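Local coordinates for protein STU0660 (Streptococcus thermophilus, PDB 3ZTH) that is a large Csn2-type Cas protein involved in CRISPR-mediated bacterial immunity, a magnesium-binding member of the P-loop NTPase clan that probably binds DNA, at residues A[217-222]-A[245-250]; A[183-188]-A[223-228]; A[12-17]-A[261-266]. All coordinates share one frame; numbering follows the deposited sequence.

Contact 1. Residues A[217-222]-A[245-250]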
loop_
_atom_site.group_PDB
_atom_site.type_symbol
_atom_site.label_atom_id
_atom_site.label_comp_id
_atom_site.label_asym_id
_atom_site.label_seq_id
_atom_site.Cartn_x
_atom_site.Cartn_y
_atom_site.Cartn_z
ATOM N N ILE A 217 -25.188 -38.498 -8.704
ATOM C CA ILE A 217 -24.404 -38.330 -9.919
ATOM C C ILE A 217 -22.998 -37.837 -9.549
ATOM O O ILE A 217 -21.984 -38.345 -10.049
ATOM C CB ILE A 217 -25.083 -37.310 -10.873
ATOM C CG1 ILE A 217 -26.370 -37.918 -11.434
ATOM C CG2 ILE A 217 -24.125 -36.907 -11.992
ATOM C CD1 ILE A 217 -27.168 -36.970 -12.327
ATOM N N PHE A 218 -22.950 -36.844 -8.666
ATOM C CA PHE A 218 -21.694 -36.273 -8.187
ATOM C C PHE A 218 -20.845 -37.320 -7.466
ATOM O O PHE A 218 -19.627 -37.389 -7.653
ATOM C CB PHE A 218 -21.997 -35.112 -7.237
ATOM C CG PHE A 218 -20.881 -34.791 -6.287
ATOM C CD1 PHE A 218 -19.785 -34.045 -6.703
ATOM C CD2 PHE A 218 -20.917 -35.262 -4.973
ATOM C CE1 PHE A 218 -18.736 -33.771 -5.827
ATOM C CE2 PHE A 218 -19.877 -34.996 -4.090
ATOM C CZ PHE A 218 -18.781 -34.248 -4.515
ATOM N N TYR A 219 -21.495 -38.135 -6.641
ATOM C CA TYR A 219 -20.800 -39.169 -5.876
ATOM C C TYR A 219 -20.195 -40.260 -6.755
ATOM O O TYR A 219 -19.115 -40.774 -6.451
ATOM C CB TYR A 219 -21.749 -39.782 -4.835
ATOM C CG TYR A 219 -21.149 -40.921 -4.037
ATOM C CD1 TYR A 219 -20.174 -40.685 -3.066
ATOM C CD2 TYR A 219 -21.555 -42.237 -4.256
ATOM C CE1 TYR A 219 -19.619 -41.734 -2.334
ATOM C CE2 TYR A 219 -21.014 -43.284 -3.532
ATOM C CZ TYR A 219 -20.047 -43.030 -2.572
ATOM O OH TYR A 219 -19.517 -44.083 -1.853
ATOM N N ARG A 220 -20.886 -40.623 -7.833
ATOM C CA ARG A 220 -20.346 -41.633 -8.746
ATOM C C ARG A 220 -19.077 -41.067 -9.378
ATOM O O ARG A 220 -18.083 -41.770 -9.544
ATOM C CB ARG A 220 -21.348 -41.982 -9.840
ATOM C CG ARG A 220 -22.534 -42.775 -9.354
ATOM C CD ARG A 220 -23.522 -43.032 -10.484
ATOM N NE ARG A 220 -24.766 -43.614 -9.985
ATOM C CZ ARG A 220 -24.850 -44.791 -9.370
ATOM N NH1 ARG A 220 -23.757 -45.527 -9.181
ATOM N NH2 ARG A 220 -26.028 -45.221 -8.925
ATOM N N GLN A 221 -19.114 -39.785 -9.718
ATOM C CA GLN A 221 -17.958 -39.128 -10.307
ATOM C C GLN A 221 -16.759 -39.179 -9.374
ATOM O O GLN A 221 -15.670 -39.555 -9.802
ATOM C CB GLN A 221 -18.290 -37.682 -10.666
ATOM C CG GLN A 221 -19.091 -37.562 -11.952
ATOM C CD GLN A 221 -19.637 -36.167 -12.198
ATOM O OE1 GLN A 221 -18.968 -35.166 -11.943
ATOM N NE2 GLN A 221 -20.859 -36.098 -12.712
ATOM N N ILE A 222 -16.934 -38.830 -8.099
ATOM C CA ILE A 222 -15.782 -38.879 -7.208
ATOM C C ILE A 222 -15.290 -40.311 -6.986
ATOM O O ILE A 222 -14.097 -40.525 -6.791
ATOM C CB ILE A 222 -16.045 -38.183 -5.837
ATOM C CG1 ILE A 222 -17.128 -38.900 -5.048
ATOM C CG2 ILE A 222 -16.435 -36.731 -6.061
ATOM C CD1 ILE A 222 -17.376 -38.231 -3.710
ATOM N N LYS A 245 -23.358 -42.198 1.728
ATOM C CA LYS A 245 -23.314 -43.393 0.880
ATOM C C LYS A 245 -22.459 -44.454 1.559
ATOM O O LYS A 245 -21.291 -44.210 1.861
ATOM C CB LYS A 245 -22.698 -43.070 -0.493
ATOM C CG LYS A 245 -23.411 -41.985 -1.281
ATOM C CD LYS A 245 -24.859 -42.367 -1.576
ATOM C CE LYS A 245 -25.622 -41.201 -2.198
ATOM N NZ LYS A 245 -27.065 -41.514 -2.455
ATOM N N ILE A 246 -23.031 -45.628 1.794
ATOM C CA ILE A 246 -22.298 -46.717 2.430
ATOM C C ILE A 246 -22.166 -47.941 1.528
ATOM O O ILE A 246 -23.157 -48.415 0.975
ATOM C CB ILE A 246 -22.984 -47.162 3.749
ATOM C CG1 ILE A 246 -22.882 -46.048 4.792
ATOM C CG2 ILE A 246 -22.352 -48.440 4.271
ATOM C CD1 ILE A 246 -23.522 -46.389 6.119
ATOM N N ASP A 247 -20.937 -48.431 1.367
ATOM C CA ASP A 247 -20.672 -49.639 0.580
ATOM C C ASP A 247 -19.504 -50.374 1.233
ATOM O O ASP A 247 -18.931 -49.879 2.206
ATOM C CB ASP A 247 -20.357 -49.320 -0.896
ATOM C CG ASP A 247 -19.103 -48.477 -1.073
ATOM O OD1 ASP A 247 -18.069 -48.783 -0.440
ATOM O OD2 ASP A 247 -19.146 -47.509 -1.868
ATOM N N GLU A 248 -19.153 -51.548 0.714
ATOM C CA GLU A 248 -18.059 -52.329 1.287
ATOM C C GLU A 248 -16.715 -51.608 1.327
ATOM O O GLU A 248 -15.951 -51.765 2.277
ATOM C CB GLU A 248 -17.882 -53.659 0.537
ATOM C CG GLU A 248 -18.636 -54.841 1.148
ATOM C CD GLU A 248 -18.265 -55.111 2.618
ATOM O OE1 GLU A 248 -17.498 -54.319 3.221
ATOM O OE2 GLU A 248 -18.754 -56.122 3.174
ATOM N N GLU A 249 -16.431 -50.812 0.306
ATOM C CA GLU A 249 -15.166 -50.107 0.229
ATOM C C GLU A 249 -14.982 -48.929 1.173
ATOM O O GLU A 249 -13.952 -48.830 1.834
ATOM C CB GLU A 249 -14.925 -49.636 -1.206
ATOM C CG GLU A 249 -15.002 -50.761 -2.216
ATOM C CD GLU A 249 -14.219 -51.986 -1.765
ATOM O OE1 GLU A 249 -12.986 -51.868 -1.567
ATOM O OE2 GLU A 249 -14.839 -53.066 -1.602
ATOM N N ASN A 250 -15.973 -48.042 1.239
ATOM C CA ASN A 250 -15.877 -46.845 2.071
ATOM C C ASN A 250 -16.417 -46.961 3.493
ATOM O O ASN A 250 -16.243 -46.055 4.299
ATOM C CB ASN A 250 -16.581 -45.676 1.374
ATOM C CG ASN A 250 -18.103 -45.852 1.304
ATOM O OD1 ASN A 250 -18.686 -46.715 1.969
ATOM N ND2 ASN A 250 -18.751 -45.016 0.503
HETATM O O HOH W 1 -17.030 -45.612 -2.566
#
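Tyr-219 of helix 212-228 packs on Lys-245, which leads into an Asx motif in the loop between strands 232-237 and 254-257. The ring lies against the aliphatic start of Lys-245 in a CH-pi contact: CG of Lys-245 stands 3.5 Å from the ring centroid of Tyr-219, only 10° off the normal, hence over the middle of the face. CB of Lys-245 covers the same face nearer the hydroxyl, 3.4 Å from CZ of Tyr-219. With CG anti to the backbone N (chi1 177°), Tyr-219 extends from the helix to the loop, while the lysine, bent at chi2 (-60°), runs past it in the reverse direction and places NZ for a weak hydrogen bond to OG1 of Thr-216. In this P-loop-clan fold the contact is close to a magnesium-binding residue: the Lys-245 side chain is about 6 Å from that of Glu-212, seen to bind magnesium in this protein although no ion is bound there in this chain. The Asx motif is Asn-250 N donating to OD1 of Asp-247 (2.8 Å); a return bond, Asp-247 N to OD1 of Asn-250 (2.9 Å), supplements it. A water links the helix to this turn, 3.0 Å from OH of Tyr-219 and donating to OD2 of Asp-247 at 2.9 Å. Backbone O of Lys-245 accepts from Gln-22 NE2 and, weakly, from ND2 of Asn-250.

Contact 2. Residues A[183-188]-A[223-228]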
loop_
_atom_site.group_PDB
_atom_site.type_symbol
_atom_site.label_atom_id
_atom_site.label_comp_id
_atom_site.label_asym_id
_atom_site.label_seq_id
_atom_site.Cartn_x
_atom_site.Cartn_y
_atom_site.Cartn_z
ATOM N N LEU A 183 -18.065 -29.653 -13.703
ATOM C CA LEU A 183 -17.003 -28.911 -14.374
ATOM C C LEU A 183 -15.754 -28.915 -13.495
ATOM O O LEU A 183 -14.640 -29.127 -13.982
ATOM C CB LEU A 183 -17.450 -27.476 -14.653
ATOM C CG LEU A 183 -18.473 -27.356 -15.786
ATOM C CD1 LEU A 183 -19.020 -25.939 -15.846
ATOM C CD2 LEU A 183 -17.819 -27.747 -17.112
ATOM N N PHE A 184 -15.946 -28.694 -12.195
ATOM C CA PHE A 184 -14.828 -28.691 -11.260
ATOM C C PHE A 184 -14.131 -30.046 -11.238
ATOM O O PHE A 184 -12.899 -30.123 -11.287
ATOM C CB PHE A 184 -15.311 -28.358 -9.850
ATOM C CG PHE A 184 -14.281 -28.603 -8.783
ATOM C CD1 PHE A 184 -13.230 -27.716 -8.592
ATOM C CD2 PHE A 184 -14.355 -29.734 -7.976
ATOM C CE1 PHE A 184 -12.264 -27.949 -7.608
ATOM C CE2 PHE A 184 -13.395 -29.976 -6.993
ATOM C CZ PHE A 184 -12.349 -29.080 -6.810
ATOM N N LEU A 185 -14.913 -31.117 -11.150
ATOM C CA LEU A 185 -14.336 -32.456 -11.118
ATOM C C LEU A 185 -13.600 -32.779 -12.413
ATOM O O LEU A 185 -12.551 -33.426 -12.396
ATOM C CB LEU A 185 -15.425 -33.495 -10.844
ATOM C CG LEU A 185 -15.976 -33.432 -9.417
ATOM C CD1 LEU A 185 -17.064 -34.478 -9.234
ATOM C CD2 LEU A 185 -14.838 -33.657 -8.415
ATOM N N GLU A 186 -14.150 -32.317 -13.534
ATOM C CA GLU A 186 -13.527 -32.537 -14.832
ATOM C C GLU A 186 -12.160 -31.867 -14.899
ATOM O O GLU A 186 -11.196 -32.446 -15.412
ATOM C CB GLU A 186 -14.388 -31.971 -15.942
ATOM C CG GLU A 186 -15.367 -32.928 -16.532
ATOM C CD GLU A 186 -15.626 -32.583 -17.973
ATOM O OE1 GLU A 186 -14.665 -32.672 -18.772
ATOM O OE2 GLU A 186 -16.774 -32.211 -18.302
HETATM N N MSE A 187 -12.089 -30.634 -14.401
HETATM C CA MSE A 187 -10.830 -29.909 -14.390
HETATM C C MSE A 187 -9.843 -30.649 -13.504
HETATM O O MSE A 187 -8.668 -30.785 -13.845
HETATM C CB MSE A 187 -11.018 -28.492 -13.866
HETATM C CG MSE A 187 -9.698 -27.756 -13.703
HETATM SE SE MSE A 187 -9.891 -25.852 -13.501
HETATM C CE MSE A 187 -10.248 -25.782 -11.615
ATOM N N LEU A 188 -10.333 -31.130 -12.366
ATOM C CA LEU A 188 -9.499 -31.871 -11.432
ATOM C C LEU A 188 -8.996 -33.144 -12.112
ATOM O O LEU A 188 -7.848 -33.548 -11.917
ATOM C CB LEU A 188 -10.301 -32.222 -10.176
ATOM C CG LEU A 188 -9.594 -33.088 -9.128
ATOM C CD1 LEU A 188 -8.424 -32.335 -8.512
ATOM C CD2 LEU A 188 -10.593 -33.492 -8.063
ATOM N N CYS A 223 -16.200 -41.284 -7.025
ATOM C CA CYS A 223 -15.811 -42.680 -6.865
ATOM C C CYS A 223 -14.940 -43.070 -8.055
ATOM O O CYS A 223 -13.949 -43.796 -7.914
ATOM C CB CYS A 223 -17.037 -43.598 -6.824
ATOM S SG CYS A 223 -17.893 -43.656 -5.232
ATOM N N HIS A 224 -15.323 -42.592 -9.231
ATOM C CA HIS A 224 -14.571 -42.873 -10.441
ATOM C C HIS A 224 -13.158 -42.319 -10.300
ATOM O O HIS A 224 -12.173 -43.010 -10.561
ATOM C CB HIS A 224 -15.253 -42.216 -11.643
ATOM C CG HIS A 224 -14.459 -42.304 -12.909
ATOM N ND1 HIS A 224 -14.228 -43.495 -13.563
ATOM C CD2 HIS A 224 -13.840 -41.347 -13.641
ATOM C CE1 HIS A 224 -13.502 -43.269 -14.642
ATOM N NE2 HIS A 224 -13.254 -41.974 -14.713
ATOM N N LEU A 225 -13.059 -41.068 -9.871
ATOM C CA LEU A 225 -11.756 -40.452 -9.729
ATOM C C LEU A 225 -10.847 -41.112 -8.694
ATOM O O LEU A 225 -9.655 -41.258 -8.950
ATOM C CB LEU A 225 -11.903 -38.955 -9.435
ATOM C CG LEU A 225 -12.686 -38.148 -10.474
ATOM C CD1 LEU A 225 -12.686 -36.677 -10.088
ATOM C CD2 LEU A 225 -12.070 -38.328 -11.848
ATOM N N VAL A 226 -11.369 -41.519 -7.539
ATOM C CA VAL A 226 -10.483 -42.138 -6.557
ATOM C C VAL A 226 -10.011 -43.509 -7.010
ATOM O O VAL A 226 -8.933 -43.968 -6.622
ATOM C CB VAL A 226 -11.129 -42.289 -5.167
ATOM C CG1 VAL A 226 -11.487 -40.932 -4.628
ATOM C CG2 VAL A 226 -12.340 -43.210 -5.234
ATOM N N LYS A 227 -10.819 -44.172 -7.828
ATOM C CA LYS A 227 -10.438 -45.485 -8.319
ATOM C C LYS A 227 -9.451 -45.324 -9.468
ATOM O O LYS A 227 -8.779 -46.272 -9.858
ATOM C CB LYS A 227 -11.672 -46.261 -8.783
ATOM C CG LYS A 227 -12.614 -46.619 -7.649
ATOM C CD LYS A 227 -13.861 -47.311 -8.159
ATOM C CE LYS A 227 -14.852 -47.574 -7.032
ATOM N NZ LYS A 227 -16.123 -48.163 -7.548
ATOM N N LYS A 228 -9.355 -44.107 -9.991
ATOM C CA LYS A 228 -8.463 -43.823 -11.103
ATOM C C LYS A 228 -7.160 -43.191 -10.651
ATOM O O LYS A 228 -6.111 -43.424 -11.250
ATOM C CB LYS A 228 -9.166 -42.903 -12.095
ATOM C CG LYS A 228 -8.304 -42.409 -13.217
ATOM C CD LYS A 228 -9.136 -41.600 -14.194
ATOM C CE LYS A 228 -8.300 -41.096 -15.360
ATOM N NZ LYS A 228 -9.108 -40.213 -16.253
#
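Leu-185 and Leu-225 are the residues whose CA atoms lie nearest each other, 8.5 Å apart, across two helical segments, 183-188 and 223-228. The contact is small, burying 98 Å² in all, and no hydrogen bond crosses it. Its centre is CD1 of Leu-225, a single methyl that meets three groups on the facing helix. It comes within 4.1 Å of CD2 of Leu-185, the two side chains crossing at a slant, and lies 4.0 Å from the backbone O of Leu-185. The third neighbour is CD2 of Leu-188, 4.3 Å from CD1 of Leu-225 and one helical turn further on. An extended second torsion (chi2 -177°) carries CD1 of Leu-225 outward to the other helix. The two methyl-methyl separations are ordinary apolar packing, with all three leucines buried; the remaining one is van der Waals contact with a carbonyl oxygen. Near the same end, Lys-228 NZ forms a salt bridge with Asp-189, the residue just after segment 183-188, so a charged link accompanies the leucine contact. Both helices rest on strand 232-237 of the mixed sheet, Leu-185 touching Phe-234 and Leu-225 touching Leu-232, while on helix 177-192 Leu-188 also packs against Leu-97 of helix 97-106.

Contact 3. Residues A[12-17]-A[261-266]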
loop_
_atom_site.group_PDB
_atom_site.type_symbol
_atom_site.label_atom_id
_atom_site.label_comp_id
_atom_site.label_asym_id
_atom_site.label_seq_id
_atom_site.Cartn_x
_atom_site.Cartn_y
_atom_site.Cartn_z
ATOM N N ARG A 12 -7.478 -36.548 21.399
ATOM C CA ARG A 12 -7.524 -36.200 19.995
ATOM C C ARG A 12 -8.746 -36.803 19.326
ATOM O O ARG A 12 -9.242 -37.855 19.737
ATOM C CB ARG A 12 -6.238 -36.662 19.299
ATOM C CG ARG A 12 -5.064 -35.740 19.587
ATOM C CD ARG A 12 -3.719 -36.359 19.264
ATOM N NE ARG A 12 -2.634 -35.417 19.536
ATOM C CZ ARG A 12 -2.293 -34.419 18.727
ATOM N NH1 ARG A 12 -2.949 -34.241 17.586
ATOM N NH2 ARG A 12 -1.311 -33.588 19.062
ATOM N N ILE A 13 -9.253 -36.105 18.315
ATOM C CA ILE A 13 -10.403 -36.584 17.564
ATOM C C ILE A 13 -9.835 -37.583 16.569
ATOM O O ILE A 13 -8.981 -37.230 15.752
ATOM C CB ILE A 13 -11.093 -35.433 16.799
ATOM C CG1 ILE A 13 -11.589 -34.383 17.791
ATOM C CG2 ILE A 13 -12.264 -35.962 15.996
ATOM C CD1 ILE A 13 -11.119 -32.987 17.476
ATOM N N GLU A 14 -10.291 -38.832 16.660
ATOM C CA GLU A 14 -9.830 -39.892 15.766
ATOM C C GLU A 14 -10.646 -39.930 14.481
ATOM O O GLU A 14 -11.869 -39.901 14.509
ATOM C CB GLU A 14 -9.918 -41.261 16.455
ATOM C CG GLU A 14 -9.217 -42.381 15.695
ATOM C CD GLU A 14 -9.210 -43.686 16.459
ATOM O OE1 GLU A 14 -9.135 -43.628 17.705
ATOM O OE2 GLU A 14 -9.267 -44.766 15.822
ATOM N N LEU A 15 -9.950 -40.002 13.358
ATOM C CA LEU A 15 -10.582 -40.038 12.051
ATOM C C LEU A 15 -9.966 -41.145 11.190
ATOM O O LEU A 15 -8.756 -41.167 10.949
ATOM C CB LEU A 15 -10.381 -38.691 11.362
ATOM C CG LEU A 15 -11.477 -37.625 11.267
ATOM C CD1 LEU A 15 -12.434 -37.673 12.439
ATOM C CD2 LEU A 15 -10.782 -36.270 11.172
ATOM N N ASN A 16 -10.790 -42.068 10.729
ATOM C CA ASN A 16 -10.280 -43.125 9.883
ATOM C C ASN A 16 -10.435 -42.585 8.453
ATOM O O ASN A 16 -11.545 -42.467 7.939
ATOM C CB ASN A 16 -11.098 -44.387 10.121
ATOM C CG ASN A 16 -10.361 -45.649 9.733
ATOM O OD1 ASN A 16 -9.135 -45.707 9.771
ATOM N ND2 ASN A 16 -11.113 -46.681 9.386
ATOM N N ILE A 17 -9.310 -42.235 7.834
ATOM C CA ILE A 17 -9.273 -41.656 6.485
ATOM C C ILE A 17 -9.080 -42.656 5.336
ATOM O O ILE A 17 -8.216 -43.533 5.395
ATOM C CB ILE A 17 -8.136 -40.605 6.379
ATOM C CG1 ILE A 17 -8.212 -39.613 7.547
ATOM C CG2 ILE A 17 -8.212 -39.891 5.040
ATOM C CD1 ILE A 17 -9.513 -38.837 7.640
ATOM N N VAL A 261 -17.001 -40.673 19.535
ATOM C CA VAL A 261 -16.431 -40.799 18.205
ATOM C C VAL A 261 -16.045 -42.241 17.879
ATOM O O VAL A 261 -15.315 -42.885 18.631
ATOM C CB VAL A 261 -15.188 -39.884 18.040
ATOM C CG1 VAL A 261 -14.551 -40.096 16.663
ATOM C CG2 VAL A 261 -15.595 -38.428 18.182
ATOM N N GLU A 262 -16.541 -42.738 16.750
ATOM C CA GLU A 262 -16.252 -44.093 16.288
ATOM C C GLU A 262 -16.397 -44.102 14.773
ATOM O O GLU A 262 -17.082 -43.252 14.205
ATOM C CB GLU A 262 -17.267 -45.095 16.849
ATOM C CG GLU A 262 -17.457 -45.094 18.363
ATOM C CD GLU A 262 -16.324 -45.781 19.134
ATOM O OE1 GLU A 262 -15.396 -46.346 18.503
ATOM O OE2 GLU A 262 -16.373 -45.752 20.388
ATOM N N HIS A 263 -15.745 -45.046 14.108
ATOM C CA HIS A 263 -15.911 -45.164 12.668
ATOM C C HIS A 263 -16.576 -46.517 12.456
ATOM O O HIS A 263 -16.442 -47.410 13.296
ATOM C CB HIS A 263 -14.573 -45.056 11.929
ATOM C CG HIS A 263 -13.563 -46.086 12.318
ATOM N ND1 HIS A 263 -13.730 -47.429 12.058
ATOM C CD2 HIS A 263 -12.345 -45.964 12.897
ATOM C CE1 HIS A 263 -12.656 -48.089 12.455
ATOM N NE2 HIS A 263 -11.800 -47.223 12.967
ATOM N N LEU A 264 -17.340 -46.660 11.375
ATOM C CA LEU A 264 -18.020 -47.924 11.104
ATOM C C LEU A 264 -17.022 -49.033 10.804
ATOM O O LEU A 264 -15.836 -48.776 10.541
ATOM C CB LEU A 264 -18.988 -47.789 9.921
ATOM C CG LEU A 264 -20.235 -46.910 10.089
ATOM C CD1 LEU A 264 -21.048 -46.923 8.806
ATOM C CD2 LEU A 264 -21.070 -47.413 11.250
ATOM N N TYR A 265 -17.515 -50.266 10.861
ATOM C CA TYR A 265 -16.713 -51.454 10.577
ATOM C C TYR A 265 -17.062 -51.857 9.143
ATOM O O TYR A 265 -17.732 -51.107 8.432
ATOM C CB TYR A 265 -17.104 -52.607 11.510
ATOM C CG TYR A 265 -16.962 -52.341 12.995
ATOM C CD1 TYR A 265 -15.707 -52.135 13.583
ATOM C CD2 TYR A 265 -18.082 -52.360 13.824
ATOM C CE1 TYR A 265 -15.575 -51.965 14.965
ATOM C CE2 TYR A 265 -17.967 -52.191 15.206
ATOM C CZ TYR A 265 -16.714 -51.999 15.770
ATOM O OH TYR A 265 -16.616 -51.872 17.141
ATOM N N ASP A 266 -16.605 -53.031 8.720
ATOM C CA ASP A 266 -16.937 -53.513 7.383
ATOM C C ASP A 266 -18.420 -53.854 7.426
ATOM O O ASP A 266 -18.938 -54.261 8.471
ATOM C CB ASP A 266 -16.133 -54.765 7.029
ATOM C CG ASP A 266 -14.659 -54.475 6.826
ATOM O OD1 ASP A 266 -14.315 -53.704 5.902
ATOM O OD2 ASP A 266 -13.840 -55.019 7.599
#
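Chi1 of -158° puts CG of Asn-16 anti to its backbone N, and the first torsion of His-263 sets its ring between its own N and carbonyl carbon. The amide and imidazole planes are 24° apart, an amide-on-ring stack between the edge strands of two sheets: strand 13-16 borders the small antiparallel sheet, and strand 261-263 ends the mixed sheet that forms the core of this P-loop-clan fold. The two strands run nearly parallel, 10° between their directions, but their axes come no closer than 7.2 Å and no hydrogen bond joins the segments; the two sheets meet here through side chains. ND2 of Asn-16 sits 3.6 Å above the imidazole plane of His-263, over its centre, and CB of Asn-16 presses on the ring carbon CD2 of His-263 at 3.4 Å. The amide is held from beyond the stack, because ND2 donates to the backbone O of Arg-252 and OD1 takes a weak bond from Lys-2. Lys-2 also forms a salt bridge with OE2 of Glu-14, and that carboxylate oxygen lies by the edge of the His-263 ring, 4.4 Å from CD2. At the other end of the contact, CG1 of Val-261 abuts the backbone O of Glu-14 at 3.4 Å. The rotation of the imidazole is restrained from within its own segment: ND1 of His-263 donates to the backbone O of Leu-264 in a nearly straight bond of 2.9 Å, the acceptor lying close to the ring plane.

How the contacts relate
Contacts 1 and 2 share helix 212-228, where Tyr-219 meets the loop and Leu-225 meets helix 177-192; their centres are 12 Å apart, and Leu-185 also touches Phe-218, Gln-221 and Ile-222. Along the chain their segments alternate, 183-188, 217-222, 223-228, 245-250, all inside the long span closed by contact 3. Contact 3 lies 18 Å from contact 1 between centres and touches it where Ile-246 packs on Leu-264; from contact 2 it is about 25 Å between centres, with nearest atoms about 10 Å apart. Contact 2 joins two helices that pack on strand 232-237, contact 1 joins one of them to the loop after that strand, and contact 3 brings the two sheets together.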